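Local coordinates for protein DJ-1 homolog D (Arabidopsis thaliana, PDB 4OGG) that joins two DJ-1/PfpI family units in a single chain, each built on a mixed six-stranded sheet with helices packed against both faces, at residues 81-86 / 102-107; 194-199 / 272-277; 239-244 / 251-256. One frame throughout, in Å; residues are numbered along the deposited sequence.

In the fold
The chain carries two DJ-1/PfpI family units in series. Contact 1 belongs to the first, whereas contacts 2 and 3 belong to the second. The two main sheets share the strand order 2-1-3-4-6-5, and strand 82-85 of contact 1 has the same place in its sheet as strand 275-278 of contact 2. These two contacts lie on opposite sides of the chain's centre, their centres about 35 Å apart. Contact 3 is a separate hairpin in the segment between the paired strands of contact 2, with nearest atoms about 13 Å from that contact. Of the three, contact 3 reaches the modified cysteine at position 311, to which H243 is hydrogen-bonded, and it also meets the second subunit.

Contact 1 of 3, residues 81-86 / 102-107; sequences DGLVIP and ELVKEF
L83 and F107 meet where strand 82-85 packs against helix 98-110, with the side chain of L83 directed at the helix. Its CB sits over one face of the F107 ring in a CH-pi contact, 3.9 Å from the ring centroid and 28° off the ring normal. This carbon is displaced toward one side of the ring, and its closest approach is to F107 CE2 at 3.5 Å. Beyond CB the chain leaves the aromatic ring: CG is anti to the backbone N (chi1 174°), and the branch ending in CD2 reaches the preceding turn of the helix. There L83 CD2 touches L103 CD2 at 4.1 Å, and it also meets V104 CG2 at 4.3 Å. One leucine thus spans two helical turns, with CB on F107 and a methyl against both L103 and V104.

The F107 ring also lies close to the strand backbone. Its CZ is 3.3 Å from G82 C, and its CE2 comes equally near to L83 N, while D81 C lies at the ring's edge. Farther along the strand, I85 CD1 makes a looser contact with V104 CG2 at 4.4 Å. No hydrogen bond crosses the interface, which is held by apolar packing.

The strand and helix segments run at 137° to each other. Helix 98-110 lies in the connection from strand 82-85 to its parallel neighbour, strand 114-116, a beta-alpha-beta crossover that also contains the short helix 90-94. I123 and L124 of helix 121-126 touch both I85 and V104, I114 meets F107, and strand 3-8 flanks strand 82-85 on its other side.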
loop_
_atom_site.group_PDB
_atom_site.type_symbol
_atom_site.label_atom_id
_atom_site.label_comp_id
_atom_site.label_asym_id
_atom_site.label_seq_id
_atom_site.Cartn_x
_atom_site.Cartn_y
_atom_site.Cartn_z
ATOM N N ASP C 81 16.220 32.318 -15.949
ATOM C CA ASP C 81 16.963 32.077 -17.178
ATOM C C ASP C 81 16.464 30.841 -17.915
ATOM O O ASP C 81 16.689 30.698 -19.116
ATOM C CB ASP C 81 18.447 31.916 -16.856
ATOM C CG ASP C 81 19.014 33.124 -16.137
ATOM O OD1 ASP C 81 18.979 34.227 -16.722
ATOM O OD2 ASP C 81 19.482 32.974 -14.990
ATOM N N GLY C 82 15.789 29.949 -17.196
ATOM C CA GLY C 82 15.282 28.740 -17.818
ATOM C C GLY C 82 14.112 28.145 -17.061
ATOM O O GLY C 82 13.887 28.471 -15.895
ATOM N N LEU C 83 13.372 27.266 -17.728
ATOM C CA LEU C 83 12.207 26.617 -17.138
ATOM C C LEU C 83 12.279 25.106 -17.321
ATOM O O LEU C 83 12.678 24.622 -18.380
ATOM C CB LEU C 83 10.930 27.138 -17.803
ATOM C CG LEU C 83 9.608 26.464 -17.410
ATOM C CD1 LEU C 83 9.281 26.774 -15.950
ATOM C CD2 LEU C 83 8.492 26.959 -18.324
ATOM N N VAL C 84 11.898 24.369 -16.281
ATOM C CA VAL C 84 11.888 22.908 -16.329
ATOM C C VAL C 84 10.462 22.451 -16.047
ATOM O O VAL C 84 9.828 22.939 -15.111
ATOM C CB VAL C 84 12.833 22.296 -15.265
ATOM C CG1 VAL C 84 12.767 20.769 -15.320
ATOM C CG2 VAL C 84 14.259 22.769 -15.508
ATOM N N ILE C 85 9.955 21.533 -16.865
ATOM C CA ILE C 85 8.601 21.014 -16.684
ATOM C C ILE C 85 8.631 19.509 -16.451
ATOM O O ILE C 85 8.760 18.730 -17.398
ATOM C CB ILE C 85 7.704 21.280 -17.918
ATOM C CG1 ILE C 85 7.714 22.768 -18.274
ATOM C CG2 ILE C 85 6.261 20.848 -17.616
ATOM C CD1 ILE C 85 6.887 23.108 -19.499
ATOM N N PRO C 86 8.518 19.080 -15.183
ATOM C CA PRO C 86 8.532 17.654 -14.845
ATOM C C PRO C 86 7.306 16.949 -15.406
ATOM O O PRO C 86 6.309 17.590 -15.749
ATOM C CB PRO C 86 8.512 17.654 -13.316
ATOM C CG PRO C 86 9.179 18.959 -12.958
ATOM C CD PRO C 86 8.554 19.905 -13.962
ATOM N N GLU C 102 -0.302 30.555 -19.358
ATOM C CA GLU C 102 0.155 31.929 -19.526
ATOM C C GLU C 102 1.649 32.016 -19.246
ATOM O O GLU C 102 2.401 32.619 -20.011
ATOM C CB GLU C 102 -0.580 32.855 -18.560
ATOM C CG GLU C 102 -0.079 34.285 -18.585
ATOM C CD GLU C 102 -0.240 34.975 -17.248
ATOM O OE1 GLU C 102 -1.354 34.931 -16.686
ATOM O OE2 GLU C 102 0.745 35.564 -16.758
ATOM N N LEU C 103 2.067 31.412 -18.139
ATOM C CA LEU C 103 3.466 31.421 -17.739
ATOM C C LEU C 103 4.358 30.778 -18.794
ATOM O O LEU C 103 5.396 31.333 -19.165
ATOM C CB LEU C 103 3.629 30.698 -16.395
ATOM C CG LEU C 103 5.035 30.632 -15.783
ATOM C CD1 LEU C 103 4.930 30.372 -14.289
ATOM C CD2 LEU C 103 5.851 29.541 -16.461
ATOM N N VAL C 104 3.958 29.608 -19.281
ATOM C CA VAL C 104 4.747 28.910 -20.287
ATOM C C VAL C 104 4.819 29.701 -21.592
ATOM O O VAL C 104 5.879 29.803 -22.208
ATOM C CB VAL C 104 4.170 27.499 -20.550
ATOM C CG1 VAL C 104 4.906 26.829 -21.701
ATOM C CG2 VAL C 104 4.304 26.660 -19.290
ATOM N N LYS C 105 3.697 30.272 -22.005
ATOM C CA LYS C 105 3.674 31.054 -23.235
ATOM C C LYS C 105 4.631 32.233 -23.122
ATOM O O LYS C 105 5.400 32.512 -24.041
ATOM C CB LYS C 105 2.258 31.560 -23.516
ATOM C CG LYS C 105 1.268 30.465 -23.868
ATOM C CD LYS C 105 -0.137 31.030 -23.991
ATOM C CE LYS C 105 -1.156 29.951 -24.319
ATOM N NZ LYS C 105 -2.535 30.513 -24.419
ATOM N N GLU C 106 4.589 32.920 -21.985
ATOM C CA GLU C 106 5.453 34.072 -21.771
ATOM C C GLU C 106 6.921 33.664 -21.836
ATOM O O GLU C 106 7.749 34.366 -22.423
ATOM C CB GLU C 106 5.146 34.715 -20.416
ATOM C CG GLU C 106 5.886 36.022 -20.167
ATOM C CD GLU C 106 5.555 37.081 -21.201
ATOM O OE1 GLU C 106 4.361 37.421 -21.341
ATOM O OE2 GLU C 106 6.487 37.571 -21.876
ATOM N N PHE C 107 7.242 32.519 -21.243
ATOM C CA PHE C 107 8.615 32.039 -21.235
ATOM C C PHE C 107 9.064 31.593 -22.626
ATOM O O PHE C 107 10.185 31.879 -23.053
ATOM C CB PHE C 107 8.763 30.878 -20.253
ATOM C CG PHE C 107 10.111 30.810 -19.611
ATOM C CD1 PHE C 107 10.447 31.687 -18.585
ATOM C CD2 PHE C 107 11.064 29.905 -20.059
ATOM C CE1 PHE C 107 11.715 31.663 -18.015
ATOM C CE2 PHE C 107 12.334 29.875 -19.496
ATOM C CZ PHE C 107 12.660 30.757 -18.472
#

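Contact 2 of 3, residues 194-199 / 272-277; sequences ANKRIL and SYDALV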
loop_
_atom_site.group_PDB
_atom_site.type_symbol
_atom_site.label_atom_id
_atom_site.label_comp_id
_atom_site.label_asym_id
_atom_site.label_seq_id
_atom_site.Cartn_x
_atom_site.Cartn_y
_atom_site.Cartn_z
ATOM N N ALA C 194 35.039 16.311 -16.858
ATOM C CA ALA C 194 34.045 15.270 -16.606
ATOM C C ALA C 194 34.424 13.882 -17.117
ATOM O O ALA C 194 33.613 12.956 -17.063
ATOM C CB ALA C 194 32.702 15.690 -17.194
ATOM N N ASN C 195 35.645 13.730 -17.614
ATOM C CA ASN C 195 36.091 12.430 -18.103
ATOM C C ASN C 195 36.519 11.588 -16.903
ATOM O O ASN C 195 37.709 11.398 -16.653
ATOM C CB ASN C 195 37.263 12.595 -19.076
ATOM C CG ASN C 195 37.719 11.275 -19.663
ATOM O OD1 ASN C 195 36.901 10.468 -20.108
ATOM N ND2 ASN C 195 39.029 11.049 -19.677
ATOM N N LYS C 196 35.534 11.093 -16.160
ATOM C CA LYS C 196 35.794 10.289 -14.972
ATOM C C LYS C 196 34.904 9.052 -14.927
ATOM O O LYS C 196 33.824 9.028 -15.516
ATOM C CB LYS C 196 35.547 11.127 -13.712
ATOM C CG LYS C 196 36.376 12.398 -13.610
ATOM C CD LYS C 196 37.860 12.094 -13.466
ATOM C CE LYS C 196 38.661 13.364 -13.219
ATOM N NZ LYS C 196 38.504 14.357 -14.323
ATOM N N ARG C 197 35.370 8.025 -14.225
ATOM C CA ARG C 197 34.615 6.787 -14.064
ATOM C C ARG C 197 34.235 6.686 -12.591
ATOM O O ARG C 197 35.100 6.743 -11.714
ATOM C CB ARG C 197 35.464 5.581 -14.470
ATOM C CG ARG C 197 35.737 5.491 -15.960
ATOM C CD ARG C 197 36.743 4.393 -16.269
ATOM N NE ARG C 197 36.293 3.076 -15.824
ATOM C CZ ARG C 197 35.262 2.421 -16.346
ATOM N NH1 ARG C 197 34.564 2.957 -17.339
ATOM N NH2 ARG C 197 34.934 1.223 -15.882
ATOM N N ILE C 198 32.941 6.540 -12.324
ATOM C CA ILE C 198 32.450 6.463 -10.953
ATOM C C ILE C 198 31.729 5.147 -10.677
ATOM O O ILE C 198 30.939 4.680 -11.498
ATOM C CB ILE C 198 31.472 7.627 -10.662
ATOM C CG1 ILE C 198 32.042 8.939 -11.213
ATOM C CG2 ILE C 198 31.221 7.739 -9.166
ATOM C CD1 ILE C 198 33.369 9.343 -10.619
ATOM N N LEU C 199 32.010 4.554 -9.518
ATOM C CA LEU C 199 31.381 3.298 -9.116
ATOM C C LEU C 199 30.410 3.521 -7.959
ATOM O O LEU C 199 30.749 4.170 -6.973
ATOM C CB LEU C 199 32.439 2.277 -8.681
ATOM C CG LEU C 199 31.887 0.955 -8.134
ATOM C CD1 LEU C 199 31.167 0.206 -9.240
ATOM C CD2 LEU C 199 33.019 0.110 -7.576
ATOM N N SER C 272 40.025 0.854 -11.926
ATOM C CA SER C 272 39.520 1.423 -13.169
ATOM C C SER C 272 38.602 2.609 -12.904
ATOM O O SER C 272 38.161 3.280 -13.836
ATOM C CB SER C 272 38.746 0.360 -13.952
ATOM O OG SER C 272 39.521 -0.812 -14.117
ATOM N N TYR C 273 38.321 2.863 -11.630
ATOM C CA TYR C 273 37.437 3.957 -11.244
ATOM C C TYR C 273 38.178 5.114 -10.596
ATOM O O TYR C 273 39.222 4.929 -9.970
ATOM C CB TYR C 273 36.354 3.427 -10.300
ATOM C CG TYR C 273 35.424 2.456 -10.977
ATOM C CD1 TYR C 273 34.391 2.909 -11.796
ATOM C CD2 TYR C 273 35.614 1.081 -10.856
ATOM C CE1 TYR C 273 33.570 2.018 -12.477
ATOM C CE2 TYR C 273 34.800 0.180 -11.536
ATOM C CZ TYR C 273 33.781 0.656 -12.346
ATOM O OH TYR C 273 32.982 -0.224 -13.032
ATOM N N ASP C 274 37.628 6.312 -10.753
ATOM C CA ASP C 274 38.232 7.510 -10.194
ATOM C C ASP C 274 37.568 7.919 -8.887
ATOM O O ASP C 274 38.125 8.707 -8.123
ATOM C CB ASP C 274 38.136 8.654 -11.201
ATOM C CG ASP C 274 38.771 8.306 -12.530
ATOM O OD1 ASP C 274 40.001 8.088 -12.558
ATOM O OD2 ASP C 274 38.042 8.245 -13.543
ATOM N N ALA C 275 36.372 7.392 -8.634
ATOM C CA ALA C 275 35.646 7.723 -7.411
ATOM C C ALA C 275 34.603 6.677 -7.028
ATOM O O ALA C 275 34.147 5.890 -7.858
ATOM C CB ALA C 275 34.980 9.089 -7.551
ATOM N N LEU C 276 34.230 6.687 -5.754
ATOM C CA LEU C 276 33.246 5.753 -5.225
ATOM C C LEU C 276 32.109 6.521 -4.568
ATOM O O LEU C 276 32.340 7.499 -3.858
ATOM C CB LEU C 276 33.902 4.841 -4.185
ATOM C CG LEU C 276 33.065 3.716 -3.575
ATOM C CD1 LEU C 276 32.758 2.664 -4.636
ATOM C CD2 LEU C 276 33.832 3.089 -2.415
ATOM N N VAL C 277 30.880 6.086 -4.812
ATOM C CA VAL C 277 29.722 6.733 -4.211
ATOM C C VAL C 277 28.885 5.673 -3.501
ATOM O O VAL C 277 28.653 4.585 -4.039
ATOM C CB VAL C 277 28.850 7.443 -5.265
ATOM C CG1 VAL C 277 27.662 8.104 -4.584
ATOM C CG2 VAL C 277 29.679 8.488 -6.014
#
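Y273 and L199 cross obliquely, with L199 CB above the centre of the tyrosine ring, 3.8 Å from its centroid and only 13° off the normal. The R197 guanidinium is inclined at 27° to that ring, and its NH2 lies 3.7 Å from Y273 OH, which is hydrogen-bonded to D226. A bend at chi3 (59°) directs R197 NE to S272 O; this 2.7 Å bond lies in the guanidinium plane but approaches from above the carbonyl plane.

The backbones form the parallel pairing of strands 197-201 and 275-278, neighbours inside the six-stranded sheet of the second DJ-1/PfpI unit. L199 N binds A275 O, and V277 N binds L199 O. Ahead of this pairing, D274 grips R197 twice: its OD2 accepts R197 N through the anti lone pair at 2.8 Å, while D274 N donates to R197 O at 2.7 Å.

On one sheet face, L199 and L276 lie side by side and point the same way, and helix 291-302 packs on L276. On the other, I198 CD1 presses tightly on A275 CB at 3.5 Å, and I198 CG2 reaches V277 CG2 at 3.6 Å; L380 of helix 369-380 covers I198 and A275.

Contact 3 of 3, residues 239-244 / 251-256; sequences PTAIHD and YSEKPG
An antiparallel beta hairpin brings H243 and E253 together beside the modified cysteine at position 311, whose OZ2 is hydrogen-bonded to H243 ND1. The other ring nitrogen, H243 NE2, donates to E253 OE1 over 2.6 Å at 162°. The acceptor lies nearly in the imidazole plane, whereas the nitrogen meets OE1 on its anti side, 24° out of the carboxylate plane. E253 CG is anti to the backbone N (chi1 177°), and the extended glutamate lies alongside the histidine, pointing the same way. Its CD also rests on A241 CB at 3.7 Å.

Y251 CE2 stands over the centre of the histidine ring, 3.3 Å from H243 ND1; the two ring planes are neither parallel nor perpendicular. Y251 OH is held by E92 of the second subunit, so the neighbouring copy contributes to the surroundings of the ring.

Backbone bonds join the strands, among them I242 N to K254 O at 2.8 Å and S252 N to D244 O at 2.8 Å. On the face bearing I242, D244, S252 and K254, a water links I242 O, S252 OG and K254 NZ.

With both nitrogens bonded and one face against Y251, these contacts should restrict rotation of the imidazole. E253 is thus placed as a second-shell residue, consistent with a part in orienting H243 toward the modified cysteine; its OE2 forms a salt bridge with R282, which would restrain the carboxylate in turn.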
loop_
_atom_site.group_PDB
_atom_site.type_symbol
_atom_site.label_atom_id
_atom_site.label_comp_id
_atom_site.label_asym_id
_atom_site.label_seq_id
_atom_site.Cartn_x
_atom_site.Cartn_y
_atom_site.Cartn_z
ATOM N N PRO C 239 15.163 -3.194 -5.526
ATOM C CA PRO C 239 14.009 -2.396 -5.114
ATOM C C PRO C 239 14.576 -1.259 -4.264
ATOM O O PRO C 239 15.655 -1.397 -3.687
ATOM C CB PRO C 239 13.187 -3.386 -4.297
ATOM C CG PRO C 239 14.253 -4.244 -3.659
ATOM C CD PRO C 239 15.191 -4.490 -4.824
ATOM N N THR C 240 13.882 -0.130 -4.195
ATOM C CA THR C 240 14.389 0.965 -3.385
ATOM C C THR C 240 13.383 1.352 -2.317
ATOM O O THR C 240 12.220 0.949 -2.365
ATOM C CB THR C 240 14.718 2.213 -4.233
ATOM O OG1 THR C 240 13.515 2.740 -4.807
ATOM C CG2 THR C 240 15.712 1.854 -5.336
ATOM N N ALA C 241 13.845 2.128 -1.347
ATOM C CA ALA C 241 12.984 2.571 -0.268
ATOM C C ALA C 241 12.857 4.079 -0.286
ATOM O O ALA C 241 13.842 4.792 -0.480
ATOM C CB ALA C 241 13.547 2.115 1.082
ATOM N N ILE C 242 11.634 4.562 -0.112
ATOM C CA ILE C 242 11.396 5.991 -0.051
ATOM C C ILE C 242 11.285 6.335 1.425
ATOM O O ILE C 242 10.385 5.862 2.119
ATOM C CB ILE C 242 10.094 6.385 -0.781
ATOM C CG1 ILE C 242 10.327 6.330 -2.294
ATOM C CG2 ILE C 242 9.636 7.770 -0.334
ATOM C CD1 ILE C 242 9.160 6.781 -3.125
ATOM N N HIS C 243 12.232 7.125 1.912
ATOM C CA HIS C 243 12.222 7.534 3.305
ATOM C C HIS C 243 11.783 8.982 3.358
ATOM O O HIS C 243 12.375 9.854 2.715
ATOM C CB HIS C 243 13.610 7.348 3.920
ATOM C CG HIS C 243 13.966 5.913 4.163
ATOM N ND1 HIS C 243 15.235 5.507 4.514
ATOM C CD2 HIS C 243 13.208 4.790 4.125
ATOM C CE1 HIS C 243 15.246 4.198 4.684
ATOM N NE2 HIS C 243 14.028 3.738 4.456
ATOM N N ASP C 244 10.731 9.226 4.130
ATOM C CA ASP C 244 10.160 10.554 4.247
ATOM C C ASP C 244 9.720 10.827 5.684
ATOM O O ASP C 244 9.405 9.906 6.434
ATOM C CB ASP C 244 8.954 10.641 3.307
ATOM C CG ASP C 244 8.684 12.045 2.825
ATOM O OD1 ASP C 244 9.464 12.959 3.163
ATOM O OD2 ASP C 244 7.686 12.231 2.098
ATOM N N TYR C 251 11.494 8.567 10.217
ATOM C CA TYR C 251 10.913 8.485 8.885
ATOM C C TYR C 251 10.037 7.269 8.611
ATOM O O TYR C 251 10.144 6.231 9.267
ATOM C CB TYR C 251 12.019 8.543 7.828
ATOM C CG TYR C 251 13.112 7.517 8.022
ATOM C CD1 TYR C 251 14.185 7.764 8.880
ATOM C CD2 TYR C 251 13.057 6.285 7.377
ATOM C CE1 TYR C 251 15.176 6.805 9.091
ATOM C CE2 TYR C 251 14.042 5.317 7.582
ATOM C CZ TYR C 251 15.096 5.583 8.439
ATOM O OH TYR C 251 16.061 4.624 8.656
ATOM N N SER C 252 9.158 7.428 7.628
ATOM C CA SER C 252 8.275 6.358 7.198
ATOM C C SER C 252 9.000 5.687 6.041
ATOM O O SER C 252 10.001 6.205 5.545
ATOM C CB SER C 252 6.959 6.932 6.682
ATOM O OG SER C 252 7.196 7.735 5.536
ATOM N N GLU C 253 8.508 4.529 5.619
ATOM C CA GLU C 253 9.122 3.844 4.492
ATOM C C GLU C 253 8.073 3.196 3.602
ATOM O O GLU C 253 7.094 2.621 4.086
ATOM C CB GLU C 253 10.126 2.779 4.955
ATOM C CG GLU C 253 10.732 1.999 3.783
ATOM C CD GLU C 253 11.806 1.005 4.187
ATOM O OE1 GLU C 253 12.843 1.425 4.743
ATOM O OE2 GLU C 253 11.620 -0.204 3.931
ATOM N N LYS C 254 8.278 3.330 2.298
ATOM C CA LYS C 254 7.405 2.735 1.291
ATOM C C LYS C 254 8.246 2.487 0.042
ATOM O O LYS C 254 9.362 3.005 -0.085
ATOM C CB LYS C 254 6.195 3.633 0.987
ATOM C CG LYS C 254 6.501 5.069 0.625
ATOM C CD LYS C 254 5.209 5.814 0.304
ATOM C CE LYS C 254 5.411 7.313 0.320
ATOM N NZ LYS C 254 5.697 7.783 1.707
ATOM N N PRO C 255 7.739 1.668 -0.890
ATOM C CA PRO C 255 8.485 1.369 -2.114
ATOM C C PRO C 255 8.781 2.559 -3.021
ATOM O O PRO C 255 7.962 3.464 -3.167
ATOM C CB PRO C 255 7.600 0.333 -2.814
ATOM C CG PRO C 255 6.873 -0.319 -1.683
ATOM C CD PRO C 255 6.511 0.859 -0.822
ATOM N N GLY C 256 9.968 2.541 -3.619
ATOM C CA GLY C 256 10.366 3.582 -4.552
ATOM C C GLY C 256 10.488 2.927 -5.917
ATOM O O GLY C 256 9.889 1.871 -6.138
HETATM O O HOH W 1 11.286 -0.709 -5.232
HETATM O O HOH W 2 8.158 7.068 2.990
HETATM O O HOH W 3 5.886 10.461 1.298
#